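Local coordinates for protein acetyltransferase-like, GNAT family (Bacteroides thetaiotaomicron, PDB 3EY5) that probably transfers an acetyl group from acetyl-coenzyme A to an amine of a still unidentified substrate, as other members of the GNAT superfamily do, at residues A[135-140]-A[151-156]; A[131-136]-A[163-168]; A[105-110]-A[157-162]. All blocks are in the same frame, centred on the assembly; numbering follows the deposited sequence.

How the contacts relate
Strand 106-110 comes first along the chain, and its leading end meets residues 157-162 in contact 3, closing the longest of the three loops. Within that loop the chain passes through helix 116-127 to strand 131-134, turns a corner at Lys135 and runs on as strand 136-139, which pairs with the returning strand 149-156 in contact 1, so contact 1 lies inside contact 3. Contact 2 starts from the same corner but reaches forward to helix 161-176, and therefore crosses contact 3. Contacts 1 and 2 share Lys135 and Asp136. Contact 1 joins two strands of the GNAT sheet, contact 2 packs helix 161-176 on it, and contact 3 sets the linker before that helix beside strand 106-110.

Contact 1: residues A[135-140]-A[151-156]; sequences KDYYQP and MYLMVH
The beta hairpin of strands 136-139 and 149-156 follows a corner in the chain at Lys135, and its contact is carried chiefly by Tyr137, Met151 and Leu153. Leu153 CD2 sits over the centre of the Tyr137 ring in a CH-pi contact, 3.8 Å from the centroid and 11° off the normal. Met151, a selenomethionine, brings its CB to the edge of the same ring, 3.8 Å from Tyr137 CD2. CG of Tyr137 is anti to the backbone N (chi1 -179°), beside the carbonyl carbon, and there lies 4.0 Å from Leu153 CG. On the backbone, Met151 N donates to Tyr137 O at 3.0 Å. The short strand segments 136-139 and 151-156 cross at 104°, within the C-terminal part of the mixed sheet of a GNAT fold. At the corner, a water bridges the gap by donating to Lys135 O and accepting from Leu153 N at 2.8 Å. Lys135 O also lies at the edge of the Tyr152 ring, 3.4 Å from Tyr152 CD1. Glu109 of the neighbouring strand 106-110 receives hydrogen bonds from both Tyr137 OH and Gln139 NE2, one on each carboxylate oxygen, while Arg112 binds Tyr137 O and Met151 O.

Contact 2: residues A[131-136]-A[163-168]; sequences TLWEKD and KDYEGI
Lys135 lays the aliphatic part of its side chain over one face of the Tyr165 ring, its CB above the ring centre, 3.5 Å from the centroid and 9° off the normal. This CH-pi contact belongs to the packing of helix 161-176 against the C-terminal strands of the GNAT sheet, where strand 131-134 and the helix segment run at 74° to each other. CG of Lys135 stays over the ring, 3.7 Å from Tyr165 CG, while the bend at chi2 (-84°) brings CD out past the rim, 3.8 Å from Tyr165 CD1. The ammonium NZ ends 6.1 Å from Glu166 OE1, too far for a salt bridge; Glu166 forms one with Arg169. Trp133 meets the same tyrosine from another side, with its CE3 at the ring edge, 4.0 Å from Tyr165 CD2, and its CZ3 near Tyr165 CA. The far end of the indole's benzo part also approaches Asp164 CB. Leu153 extends this apolar layer by touching Tyr165, and Leu159 by touching Trp133. One turn along the helix from Asp164, Ile168 points its CD1 at the indole edge, near the ring plane and 3.9 Å from Trp133 CH2.

Contact 3: residues A[105-110]-A[157-162]; sequences PIVLEV and GNLDAE
Leu159 presses its CD1 methyl against the ring of Pro105, 3.3 Å from Pro105 CB, a tight approach for two carbons. With CG anti to the carbonyl carbon (chi1 -68°), Leu159 also sets that CG 3.7 Å from the same Pro105 CB, and the two side chains cross at about a right angle. The CD1 methyl further reaches strand 106-110, where it lies 4.1 Å from Val107 CG2. Here the linker between strand 149-156 and helix 161-176 of the GNAT fold folds back beside the start of strand 106-110, an antiparallel neighbour of strand 149-156. The absence of a side chain on Gly157 lets the backbones pass closely: its CA is 4.4 Å from both CA and CB of Pro105. Its backbone angles (phi 116°, psi -176°) are ones open mainly to glycine. An inverse gamma turn about Asn158, closed by Leu159 N donating to Gly157 O at 3.0 Å, leads into Leu159, whose CB points toward the 105-110 segment. Farther out, Phe73 touches both Val107 and Leu159, and Trp133 packs on Ala161. At the helix start, Asp160 N donates to the carboxylate of Asp164.

Contact 1: residues A[135-140]-A[151-156]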
ATOM      1  N   LYS A 135      -0.850  16.917  -6.179  1.00 29.11           N
ATOM      2  CA  LYS A 135      -0.616  17.776  -5.050  1.00 27.71           C
ATOM      3  C   LYS A 135       0.828  17.530  -4.675  1.00 26.87           C
ATOM      4  O   LYS A 135       1.359  16.469  -4.944  1.00 26.47           O
ATOM      5  CB  LYS A 135      -1.592  17.411  -3.921  1.00 26.97           C
ATOM      6  CG  LYS A 135      -3.050  17.642  -4.319  1.00 27.24           C
ATOM      7  CD  LYS A 135      -3.406  19.101  -4.094  1.00 29.20           C
ATOM      8  CE  LYS A 135      -4.584  19.579  -4.913  1.00 31.13           C
ATOM      9  NZ  LYS A 135      -4.960  20.959  -4.374  1.00 34.18           N
ATOM     10  N   ASP A 136       1.468  18.507  -4.060  1.00 25.71           N
ATOM     11  CA  ASP A 136       2.868  18.367  -3.715  1.00 26.04           C
ATOM     12  C   ASP A 136       3.021  17.490  -2.439  1.00 25.27           C
ATOM     13  O   ASP A 136       3.410  17.980  -1.375  1.00 26.59           O
ATOM     14  CB  ASP A 136       3.489  19.756  -3.503  1.00 25.69           C
ATOM     15  CG  ASP A 136       5.012  19.703  -3.341  1.00 28.07           C
ATOM     16  OD1 ASP A 136       5.642  18.735  -3.858  1.00 29.31           O
ATOM     17  OD2 ASP A 136       5.586  20.629  -2.698  1.00 29.32           O
ATOM     18  N   TYR A 137       2.722  16.200  -2.561  1.00 23.12           N
ATOM     19  CA  TYR A 137       2.803  15.265  -1.451  1.00 20.90           C
ATOM     20  C   TYR A 137       4.265  14.759  -1.196  1.00 20.41           C
ATOM     21  O   TYR A 137       5.053  14.581  -2.146  1.00 18.91           O
ATOM     22  CB  TYR A 137       1.885  14.079  -1.736  1.00 18.81           C
ATOM     23  CG  TYR A 137       1.903  13.074  -0.599  1.00 18.81           C
ATOM     24  CD1 TYR A 137       1.305  13.373   0.617  1.00 15.79           C
ATOM     25  CD2 TYR A 137       2.512  11.843  -0.742  1.00 17.53           C
ATOM     26  CE1 TYR A 137       1.314  12.462   1.698  1.00 18.35           C
ATOM     27  CE2 TYR A 137       2.540  10.924   0.319  1.00 17.69           C
ATOM     28  CZ  TYR A 137       1.958  11.255   1.551  1.00 19.20           C
ATOM     29  OH  TYR A 137       1.964  10.345   2.622  1.00 17.10           O
ATOM     30  N   TYR A 138       4.582  14.513   0.078  1.00 20.23           N
ATOM     31  CA  TYR A 138       5.837  13.884   0.522  1.00 20.74           C
ATOM     32  C   TYR A 138       5.558  12.761   1.502  1.00 20.84           C
ATOM     33  O   TYR A 138       4.782  12.944   2.445  1.00 21.04           O
ATOM     34  CB  TYR A 138       6.753  14.919   1.212  1.00 21.49           C
ATOM     35  CG  TYR A 138       7.422  15.844   0.203  1.00 23.88           C
ATOM     36  CD1 TYR A 138       6.776  16.989  -0.244  1.00 26.83           C
ATOM     37  CD2 TYR A 138       8.680  15.534  -0.334  1.00 24.19           C
ATOM     38  CE1 TYR A 138       7.356  17.808  -1.201  1.00 29.23           C
ATOM     39  CE2 TYR A 138       9.277  16.353  -1.272  1.00 26.85           C
ATOM     40  CZ  TYR A 138       8.603  17.479  -1.701  1.00 29.52           C
ATOM     41  OH  TYR A 138       9.177  18.307  -2.620  1.00 36.06           O
ATOM     42  N   GLN A 139       6.171  11.600   1.287  1.00 20.04           N
ATOM     43  CA  GLN A 139       6.152  10.549   2.289  1.00 20.57           C
ATOM     44  C   GLN A 139       7.229  10.823   3.351  1.00 20.06           C
ATOM     45  O   GLN A 139       8.425  10.830   3.030  1.00 18.33           O
ATOM     46  CB  GLN A 139       6.413   9.193   1.637  1.00 20.89           C
ATOM     47  CG  GLN A 139       6.276   8.025   2.619  1.00 24.55           C
ATOM     48  CD  GLN A 139       6.850   6.749   2.053  1.00 30.51           C
ATOM     49  OE1 GLN A 139       7.816   6.203   2.587  1.00 36.12           O
ATOM     50  NE2 GLN A 139       6.289   6.284   0.953  1.00 31.45           N
ATOM     51  N   PRO A 140       6.806  11.027   4.631  1.00 19.80           N
ATOM     52  CA  PRO A 140       7.733  11.151   5.756  1.00 18.81           C
ATOM     53  C   PRO A 140       8.572   9.883   5.810  1.00 18.97           C
ATOM     54  O   PRO A 140       8.110   8.852   5.371  1.00 17.46           O
ATOM     55  CB  PRO A 140       6.804  11.207   7.002  1.00 19.26           C
ATOM     56  CG  PRO A 140       5.458  11.598   6.472  1.00 19.87           C
ATOM     57  CD  PRO A 140       5.407  10.915   5.085  1.00 19.88           C
HETATM   58  N   MSE A 151       6.209  12.289  -3.730  1.00 19.14           N
HETATM   59  CA  MSE A 151       5.336  11.240  -4.260  1.00 19.04           C
HETATM   60  C   MSE A 151       4.099  11.910  -4.701  1.00 18.43           C
HETATM   61  O   MSE A 151       3.944  13.104  -4.510  1.00 19.19           O
HETATM   62  CB  MSE A 151       4.933  10.250  -3.179  1.00 19.76           C
HETATM   63  CG  MSE A 151       6.110   9.719  -2.464  1.00 25.63           C
HETATM   64 SE   MSE A 151       6.844   8.148  -3.349  0.50 35.35          SE
HETATM   65  CE  MSE A 151       6.321   7.250  -1.728  1.00 28.65           C
ATOM     66  N   TYR A 152       3.196  11.144  -5.283  1.00 19.10           N
ATOM     67  CA  TYR A 152       1.852  11.645  -5.568  1.00 19.72           C
ATOM     68  C   TYR A 152       0.922  10.669  -4.921  1.00 19.79           C
ATOM     69  O   TYR A 152       1.225   9.474  -4.805  1.00 19.74           O
ATOM     70  CB  TYR A 152       1.563  11.685  -7.075  1.00 19.15           C
ATOM     71  CG  TYR A 152       2.178  12.860  -7.799  1.00 20.30           C
ATOM     72  CD1 TYR A 152       2.347  14.109  -7.142  1.00 23.22           C
ATOM     73  CD2 TYR A 152       2.547  12.759  -9.141  1.00 20.20           C
ATOM     74  CE1 TYR A 152       2.898  15.211  -7.817  1.00 22.86           C
ATOM     75  CE2 TYR A 152       3.089  13.845  -9.822  1.00 20.85           C
ATOM     76  CZ  TYR A 152       3.268  15.054  -9.160  1.00 23.97           C
ATOM     77  OH  TYR A 152       3.822  16.114  -9.831  1.00 27.36           O
ATOM     78  N   LEU A 153      -0.240  11.155  -4.553  1.00 20.42           N
ATOM     79  CA  LEU A 153      -1.307  10.247  -4.109  1.00 21.00           C
ATOM     80  C   LEU A 153      -2.161   9.909  -5.320  1.00 20.72           C
ATOM     81  O   LEU A 153      -2.287  10.700  -6.256  1.00 20.84           O
ATOM     82  CB  LEU A 153      -2.184  10.886  -3.044  1.00 20.14           C
ATOM     83  CG  LEU A 153      -1.560  11.311  -1.716  1.00 21.85           C
ATOM     84  CD1 LEU A 153      -2.697  12.002  -0.907  1.00 20.52           C
ATOM     85  CD2 LEU A 153      -0.960  10.084  -0.945  1.00 17.34           C
HETATM   86  N   MSE A 154      -2.752   8.731  -5.277  1.00 19.54           N
HETATM   87  CA  MSE A 154      -3.651   8.299  -6.328  1.00 19.03           C
HETATM   88  C   MSE A 154      -4.832   7.710  -5.622  1.00 18.40           C
HETATM   89  O   MSE A 154      -4.661   6.999  -4.630  1.00 17.23           O
HETATM   90  CB  MSE A 154      -2.974   7.265  -7.211  1.00 19.84           C
HETATM   91  CG  MSE A 154      -1.900   7.863  -8.081  1.00 20.52           C
HETATM   92 SE   MSE A 154      -1.526   6.683  -9.521  0.50 19.61          SE
HETATM   93  CE  MSE A 154      -3.172   7.038 -10.518  1.00 20.80           C
ATOM     94  N   VAL A 155      -6.023   8.050  -6.119  1.00 18.01           N
ATOM     95  CA  VAL A 155      -7.251   7.744  -5.402  1.00 18.60           C
ATOM     96  C   VAL A 155      -8.264   6.996  -6.258  1.00 18.90           C
ATOM     97  O   VAL A 155      -8.488   7.325  -7.421  1.00 17.85           O
ATOM     98  CB  VAL A 155      -7.868   9.048  -4.800  1.00 18.63           C
ATOM     99  CG1 VAL A 155      -9.072   8.731  -3.918  1.00 20.72           C
ATOM    100  CG2 VAL A 155      -6.803   9.751  -3.979  1.00 18.35           C
ATOM    101  N   HIS A 156      -8.887   5.982  -5.687  1.00 19.90           N
ATOM    102  CA  HIS A 156      -9.972   5.316  -6.390  1.00 21.08           C
ATOM    103  C   HIS A 156     -11.196   5.577  -5.535  1.00 22.48           C
ATOM    104  O   HIS A 156     -11.171   5.303  -4.333  1.00 22.68           O
ATOM    105  CB  HIS A 156      -9.698   3.806  -6.525  1.00 21.25           C
ATOM    106  CG  HIS A 156     -10.847   3.039  -7.098  1.00 21.92           C
ATOM    107  ND1 HIS A 156     -11.032   2.880  -8.453  1.00 23.56           N
ATOM    108  CD2 HIS A 156     -11.873   2.387  -6.499  1.00 23.85           C
ATOM    109  CE1 HIS A 156     -12.121   2.158  -8.670  1.00 25.03           C
ATOM    110  NE2 HIS A 156     -12.651   1.849  -7.498  1.00 26.15           N
TER
HETATM  111  O   HOH W   1      -0.566  13.969  -4.786  1.00 19.49           O

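Contact 2: residues A[131-136]-A[163-168]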
ATOM      1  N   THR A 131      -7.418   7.869  -9.840  1.00 18.40           N
ATOM      2  CA  THR A 131      -7.165   9.232 -10.260  1.00 19.47           C
ATOM      3  C   THR A 131      -5.861   9.725  -9.642  1.00 19.84           C
ATOM      4  O   THR A 131      -5.663   9.609  -8.417  1.00 19.52           O
ATOM      5  CB  THR A 131      -8.300  10.177  -9.802  1.00 19.06           C
ATOM      6  OG1 THR A 131      -9.546   9.733 -10.357  1.00 23.01           O
ATOM      7  CG2 THR A 131      -8.063  11.595 -10.300  1.00 19.53           C
ATOM      8  N   LEU A 132      -4.991  10.286 -10.487  1.00 20.52           N
ATOM      9  CA  LEU A 132      -3.767  10.934 -10.008  1.00 21.36           C
ATOM     10  C   LEU A 132      -4.008  12.325  -9.386  1.00 22.29           C
ATOM     11  O   LEU A 132      -4.556  13.201 -10.039  1.00 21.68           O
ATOM     12  CB  LEU A 132      -2.745  11.054 -11.130  1.00 21.06           C
ATOM     13  CG  LEU A 132      -1.436  11.733 -10.692  1.00 21.05           C
ATOM     14  CD1 LEU A 132      -0.730  10.874  -9.658  1.00 19.58           C
ATOM     15  CD2 LEU A 132      -0.530  12.004 -11.895  1.00 23.36           C
ATOM     16  N   TRP A 133      -3.600  12.508  -8.123  1.00 23.61           N
ATOM     17  CA  TRP A 133      -3.597  13.812  -7.474  1.00 25.17           C
ATOM     18  C   TRP A 133      -2.238  14.494  -7.632  1.00 27.15           C
ATOM     19  O   TRP A 133      -1.191  13.969  -7.186  1.00 26.42           O
ATOM     20  CB  TRP A 133      -3.964  13.650  -6.004  1.00 25.42           C
ATOM     21  CG  TRP A 133      -5.441  13.432  -5.804  1.00 26.67           C
ATOM     22  CD1 TRP A 133      -6.420  13.284  -6.797  1.00 28.32           C
ATOM     23  CD2 TRP A 133      -6.127  13.330  -4.561  1.00 26.40           C
ATOM     24  NE1 TRP A 133      -7.648  13.094  -6.217  1.00 24.90           N
ATOM     25  CE2 TRP A 133      -7.505  13.121  -4.854  1.00 26.89           C
ATOM     26  CE3 TRP A 133      -5.720  13.384  -3.221  1.00 25.76           C
ATOM     27  CZ2 TRP A 133      -8.461  12.960  -3.854  1.00 27.12           C
ATOM     28  CZ3 TRP A 133      -6.675  13.218  -2.234  1.00 27.57           C
ATOM     29  CH2 TRP A 133      -8.027  13.014  -2.554  1.00 27.97           C
ATOM     30  N   GLU A 134      -2.258  15.651  -8.294  1.00 28.73           N
ATOM     31  CA  GLU A 134      -1.066  16.457  -8.565  0.50 30.02           C
ATOM     32  C   GLU A 134      -0.741  17.394  -7.403  1.00 30.17           C
ATOM     33  O   GLU A 134      -0.431  18.566  -7.628  1.00 31.93           O
ATOM     34  CB  GLU A 134      -1.309  17.324  -9.804  0.50 30.17           C
ATOM     35  CG  GLU A 134      -2.215  16.706 -10.856  0.50 32.29           C
ATOM     36  CD  GLU A 134      -1.423  16.127 -12.004  0.50 35.66           C
ATOM     37  OE1 GLU A 134      -2.002  15.959 -13.107  0.50 36.23           O
ATOM     38  OE2 GLU A 134      -0.214  15.854 -11.798  0.50 36.33           O
ATOM     39  N   LYS A 135      -0.850  16.917  -6.179  1.00 29.11           N
ATOM     40  CA  LYS A 135      -0.616  17.776  -5.050  1.00 27.71           C
ATOM     41  C   LYS A 135       0.828  17.530  -4.675  1.00 26.87           C
ATOM     42  O   LYS A 135       1.359  16.469  -4.944  1.00 26.47           O
ATOM     43  CB  LYS A 135      -1.592  17.411  -3.921  1.00 26.97           C
ATOM     44  CG  LYS A 135      -3.050  17.642  -4.319  1.00 27.24           C
ATOM     45  CD  LYS A 135      -3.406  19.101  -4.094  1.00 29.20           C
ATOM     46  CE  LYS A 135      -4.584  19.579  -4.913  1.00 31.13           C
ATOM     47  NZ  LYS A 135      -4.960  20.959  -4.374  1.00 34.18           N
ATOM     48  N   ASP A 136       1.468  18.507  -4.060  1.00 25.71           N
ATOM     49  CA  ASP A 136       2.868  18.367  -3.715  1.00 26.04           C
ATOM     50  C   ASP A 136       3.021  17.490  -2.439  1.00 25.27           C
ATOM     51  O   ASP A 136       3.410  17.980  -1.375  1.00 26.59           O
ATOM     52  CB  ASP A 136       3.489  19.756  -3.503  1.00 25.69           C
ATOM     53  CG  ASP A 136       5.012  19.703  -3.341  1.00 28.07           C
ATOM     54  OD1 ASP A 136       5.642  18.735  -3.858  1.00 29.31           O
ATOM     55  OD2 ASP A 136       5.586  20.629  -2.698  1.00 29.32           O
ATOM     56  N   LYS A 163     -10.888  19.383  -2.159  1.00 27.69           N
ATOM     57  CA  LYS A 163     -11.494  19.357  -0.809  1.00 27.35           C
ATOM     58  C   LYS A 163     -10.892  18.417   0.229  1.00 26.70           C
ATOM     59  O   LYS A 163     -10.945  18.709   1.420  1.00 26.57           O
ATOM     60  CB  LYS A 163     -12.983  19.040  -0.897  1.00 27.33           C
ATOM     61  CG  LYS A 163     -13.760  20.046  -1.715  1.00 30.65           C
ATOM     62  CD  LYS A 163     -13.377  19.902  -3.183  1.00 34.31           C
ATOM     63  CE  LYS A 163     -13.880  21.043  -4.070  1.00 36.48           C
ATOM     64  NZ  LYS A 163     -13.302  20.881  -5.457  1.00 37.15           N
ATOM     65  N   ASP A 164     -10.345  17.285  -0.200  1.00 26.25           N
ATOM     66  CA  ASP A 164     -10.003  16.198   0.740  1.00 26.00           C
ATOM     67  C   ASP A 164      -8.495  16.014   1.025  1.00 25.50           C
ATOM     68  O   ASP A 164      -8.118  15.487   2.078  1.00 25.23           O
ATOM     69  CB  ASP A 164     -10.626  14.870   0.249  1.00 26.01           C
ATOM     70  CG  ASP A 164     -12.148  14.948   0.104  1.00 28.33           C
ATOM     71  OD1 ASP A 164     -12.833  15.170   1.119  1.00 30.06           O
ATOM     72  OD2 ASP A 164     -12.683  14.776  -1.020  1.00 31.58           O
ATOM     73  N   TYR A 165      -7.659  16.473   0.097  1.00 24.40           N
ATOM     74  CA  TYR A 165      -6.219  16.213   0.133  1.00 24.58           C
ATOM     75  C   TYR A 165      -5.514  16.589   1.450  1.00 24.15           C
ATOM     76  O   TYR A 165      -4.705  15.817   1.986  1.00 22.37           O
ATOM     77  CB  TYR A 165      -5.508  16.905  -1.029  1.00 24.71           C
ATOM     78  CG  TYR A 165      -4.008  16.896  -0.825  1.00 25.52           C
ATOM     79  CD1 TYR A 165      -3.323  18.049  -0.447  1.00 26.19           C
ATOM     80  CD2 TYR A 165      -3.284  15.716  -0.979  1.00 25.59           C
ATOM     81  CE1 TYR A 165      -1.929  18.025  -0.233  1.00 28.07           C
ATOM     82  CE2 TYR A 165      -1.905  15.672  -0.774  1.00 27.38           C
ATOM     83  CZ  TYR A 165      -1.233  16.821  -0.400  1.00 28.32           C
ATOM     84  OH  TYR A 165       0.126  16.760  -0.197  1.00 29.09           O
ATOM     85  N   GLU A 166      -5.839  17.777   1.964  1.00 23.66           N
ATOM     86  CA  GLU A 166      -5.174  18.308   3.146  1.00 23.91           C
ATOM     87  C   GLU A 166      -5.508  17.466   4.369  1.00 23.40           C
ATOM     88  O   GLU A 166      -4.617  17.151   5.177  1.00 22.34           O
ATOM     89  CB  GLU A 166      -5.535  19.787   3.355  1.00 24.52           C
ATOM     90  CG  GLU A 166      -4.921  20.687   2.296  1.00 28.33           C
ATOM     91  CD  GLU A 166      -3.375  20.614   2.231  1.00 34.58           C
ATOM     92  OE1 GLU A 166      -2.782  21.181   1.271  1.00 39.28           O
ATOM     93  OE2 GLU A 166      -2.747  19.999   3.126  1.00 36.29           O
ATOM     94  N   GLY A 167      -6.773  17.053   4.464  1.00 21.82           N
ATOM     95  CA  GLY A 167      -7.212  16.230   5.557  1.00 20.77           C
ATOM     96  C   GLY A 167      -6.639  14.831   5.437  1.00 20.94           C
ATOM     97  O   GLY A 167      -6.325  14.207   6.443  1.00 20.47           O
ATOM     98  N   ILE A 168      -6.503  14.325   4.219  1.00 20.45           N
ATOM     99  CA  ILE A 168      -5.930  12.984   4.056  1.00 20.84           C
ATOM    100  C   ILE A 168      -4.423  12.995   4.359  1.00 21.28           C
ATOM    101  O   ILE A 168      -3.927  12.127   5.098  1.00 21.03           O
ATOM    102  CB  ILE A 168      -6.206  12.419   2.686  1.00 20.76           C
ATOM    103  CG1 ILE A 168      -7.700  12.056   2.595  1.00 22.31           C
ATOM    104  CG2 ILE A 168      -5.304  11.226   2.407  1.00 21.23           C
ATOM    105  CD1 ILE A 168      -8.180  11.950   1.164  1.00 21.40           C
TER

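Contact 3: residues A[105-110]-A[157-162]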
ATOM      1  N   PRO A 105     -13.407   4.725  -0.491  1.00 18.56           N
ATOM      2  CA  PRO A 105     -12.271   5.201  -1.330  1.00 17.83           C
ATOM      3  C   PRO A 105     -10.893   4.653  -0.884  1.00 17.07           C
ATOM      4  O   PRO A 105     -10.653   4.376   0.307  1.00 16.30           O
ATOM      5  CB  PRO A 105     -12.322   6.714  -1.177  1.00 17.44           C
ATOM      6  CG  PRO A 105     -13.832   7.018  -0.780  1.00 18.21           C
ATOM      7  CD  PRO A 105     -14.190   5.850   0.086  1.00 17.96           C
ATOM      8  N   ILE A 106     -10.030   4.423  -1.857  1.00 16.41           N
ATOM      9  CA  ILE A 106      -8.735   3.769  -1.595  1.00 15.67           C
ATOM     10  C   ILE A 106      -7.683   4.778  -1.984  1.00 15.40           C
ATOM     11  O   ILE A 106      -7.726   5.318  -3.094  1.00 15.60           O
ATOM     12  CB  ILE A 106      -8.525   2.528  -2.449  1.00 16.10           C
ATOM     13  CG1 ILE A 106      -9.643   1.505  -2.228  1.00 15.93           C
ATOM     14  CG2 ILE A 106      -7.117   1.887  -2.156  1.00 15.14           C
ATOM     15  CD1 ILE A 106      -9.538   0.344  -3.174  1.00 17.43           C
ATOM     16  N   VAL A 107      -6.765   5.031  -1.064  1.00 14.67           N
ATOM     17  CA  VAL A 107      -5.671   5.948  -1.324  1.00 15.25           C
ATOM     18  C   VAL A 107      -4.378   5.146  -1.324  1.00 15.49           C
ATOM     19  O   VAL A 107      -4.162   4.303  -0.446  1.00 15.28           O
ATOM     20  CB  VAL A 107      -5.600   7.086  -0.274  1.00 14.86           C
ATOM     21  CG1 VAL A 107      -4.460   8.068  -0.608  1.00 12.90           C
ATOM     22  CG2 VAL A 107      -6.993   7.833  -0.143  1.00 13.66           C
ATOM     23  N   LEU A 108      -3.526   5.407  -2.311  1.00 16.85           N
ATOM     24  CA  LEU A 108      -2.115   4.925  -2.256  1.00 18.30           C
ATOM     25  C   LEU A 108      -1.118   6.023  -2.717  1.00 18.14           C
ATOM     26  O   LEU A 108      -1.537   7.052  -3.271  1.00 17.94           O
ATOM     27  CB  LEU A 108      -1.954   3.651  -3.069  1.00 18.34           C
ATOM     28  CG  LEU A 108      -2.374   3.759  -4.550  1.00 21.74           C
ATOM     29  CD1 LEU A 108      -1.395   4.568  -5.339  1.00 24.31           C
ATOM     30  CD2 LEU A 108      -2.428   2.400  -5.150  1.00 25.93           C
ATOM     31  N   GLU A 109       0.170   5.820  -2.446  1.00 18.24           N
ATOM     32  CA  GLU A 109       1.236   6.725  -2.926  1.00 19.04           C
ATOM     33  C   GLU A 109       1.980   6.082  -4.097  1.00 18.56           C
ATOM     34  O   GLU A 109       2.189   4.849  -4.110  1.00 19.01           O
ATOM     35  CB  GLU A 109       2.263   7.020  -1.840  1.00 18.94           C
ATOM     36  CG  GLU A 109       1.706   7.300  -0.446  1.00 25.19           C
ATOM     37  CD  GLU A 109       2.818   7.595   0.577  1.00 30.65           C
ATOM     38  OE1 GLU A 109       4.006   7.564   0.183  1.00 34.83           O
ATOM     39  OE2 GLU A 109       2.525   7.855   1.774  1.00 31.35           O
ATOM     40  N   VAL A 110       2.318   6.899  -5.091  1.00 17.87           N
ATOM     41  CA  VAL A 110       3.180   6.487  -6.188  1.00 18.01           C
ATOM     42  C   VAL A 110       4.343   7.464  -6.310  1.00 17.52           C
ATOM     43  O   VAL A 110       4.256   8.619  -5.906  1.00 16.00           O
ATOM     44  CB  VAL A 110       2.471   6.395  -7.561  1.00 17.48           C
ATOM     45  CG1 VAL A 110       1.426   5.326  -7.544  1.00 19.52           C
ATOM     46  CG2 VAL A 110       1.886   7.717  -7.965  1.00 17.21           C
ATOM     47  N   GLY A 157     -12.241   6.154  -6.129  1.00 23.75           N
ATOM     48  CA  GLY A 157     -13.467   6.461  -5.389  1.00 25.87           C
ATOM     49  C   GLY A 157     -13.767   7.958  -5.298  1.00 27.45           C
ATOM     50  O   GLY A 157     -13.045   8.775  -5.856  1.00 28.16           O
ATOM     51  N   ASN A 158     -14.823   8.314  -4.578  1.00 29.01           N
ATOM     52  CA  ASN A 158     -15.332   9.692  -4.551  1.00 30.84           C
ATOM     53  C   ASN A 158     -14.617  10.476  -3.455  1.00 30.89           C
ATOM     54  O   ASN A 158     -15.087  10.564  -2.305  1.00 31.50           O
ATOM     55  CB  ASN A 158     -16.886   9.699  -4.431  1.00 31.68           C
ATOM     56  CG  ASN A 158     -17.493  11.097  -4.049  1.00 33.95           C
ATOM     57  OD1 ASN A 158     -18.358  11.189  -3.159  1.00 33.71           O
ATOM     58  ND2 ASN A 158     -17.063  12.162  -4.741  1.00 38.07           N
ATOM     59  N   LEU A 159     -13.427  10.962  -3.801  1.00 30.22           N
ATOM     60  CA  LEU A 159     -12.718  11.963  -2.991  1.00 29.80           C
ATOM     61  C   LEU A 159     -12.230  13.026  -3.981  1.00 29.63           C
ATOM     62  O   LEU A 159     -11.768  12.698  -5.057  1.00 30.51           O
ATOM     63  CB  LEU A 159     -11.555  11.345  -2.203  1.00 29.01           C
ATOM     64  CG  LEU A 159     -11.855  10.360  -1.057  1.00 29.57           C
ATOM     65  CD1 LEU A 159     -10.629   9.554  -0.672  1.00 29.90           C
ATOM     66  CD2 LEU A 159     -12.407  11.026   0.196  1.00 29.10           C
ATOM     67  N   ASP A 160     -12.394  14.297  -3.655  1.00 29.46           N
ATOM     68  CA  ASP A 160     -11.892  15.327  -4.547  0.50 29.20           C
ATOM     69  C   ASP A 160     -10.642  15.989  -3.933  1.00 28.84           C
ATOM     70  O   ASP A 160     -10.598  16.375  -2.742  1.00 27.89           O
ATOM     71  CB  ASP A 160     -13.002  16.315  -4.984  0.50 29.79           C
ATOM     72  CG  ASP A 160     -14.012  15.687  -5.998  0.50 30.03           C
ATOM     73  OD1 ASP A 160     -13.897  14.479  -6.311  0.50 31.23           O
ATOM     74  OD2 ASP A 160     -14.926  16.397  -6.488  0.50 30.08           O
ATOM     75  N   ALA A 161      -9.605  16.057  -4.761  1.00 27.88           N
ATOM     76  CA  ALA A 161      -8.287  16.499  -4.331  1.00 27.73           C
ATOM     77  C   ALA A 161      -8.394  17.867  -3.679  1.00 28.39           C
ATOM     78  O   ALA A 161      -7.800  18.128  -2.622  1.00 28.39           O
ATOM     79  CB  ALA A 161      -7.340  16.555  -5.531  1.00 26.85           C
ATOM     80  N   GLU A 162      -9.194  18.723  -4.307  1.00 28.17           N
ATOM     81  CA  GLU A 162      -9.335  20.095  -3.891  0.50 28.51           C
ATOM     82  C   GLU A 162      -9.831  20.132  -2.446  1.00 28.22           C
ATOM     83  O   GLU A 162      -9.247  20.778  -1.602  1.00 28.66           O
ATOM     84  CB  GLU A 162     -10.284  20.827  -4.840  0.50 28.87           C
ATOM     85  CG  GLU A 162      -9.744  21.067  -6.262  0.50 30.31           C
ATOM     86  CD  GLU A 162      -9.751  19.827  -7.182  0.50 32.05           C
ATOM     87  OE1 GLU A 162      -9.723  18.675  -6.685  0.50 30.23           O
ATOM     88  OE2 GLU A 162      -9.761  20.024  -8.424  0.50 33.26           O
TER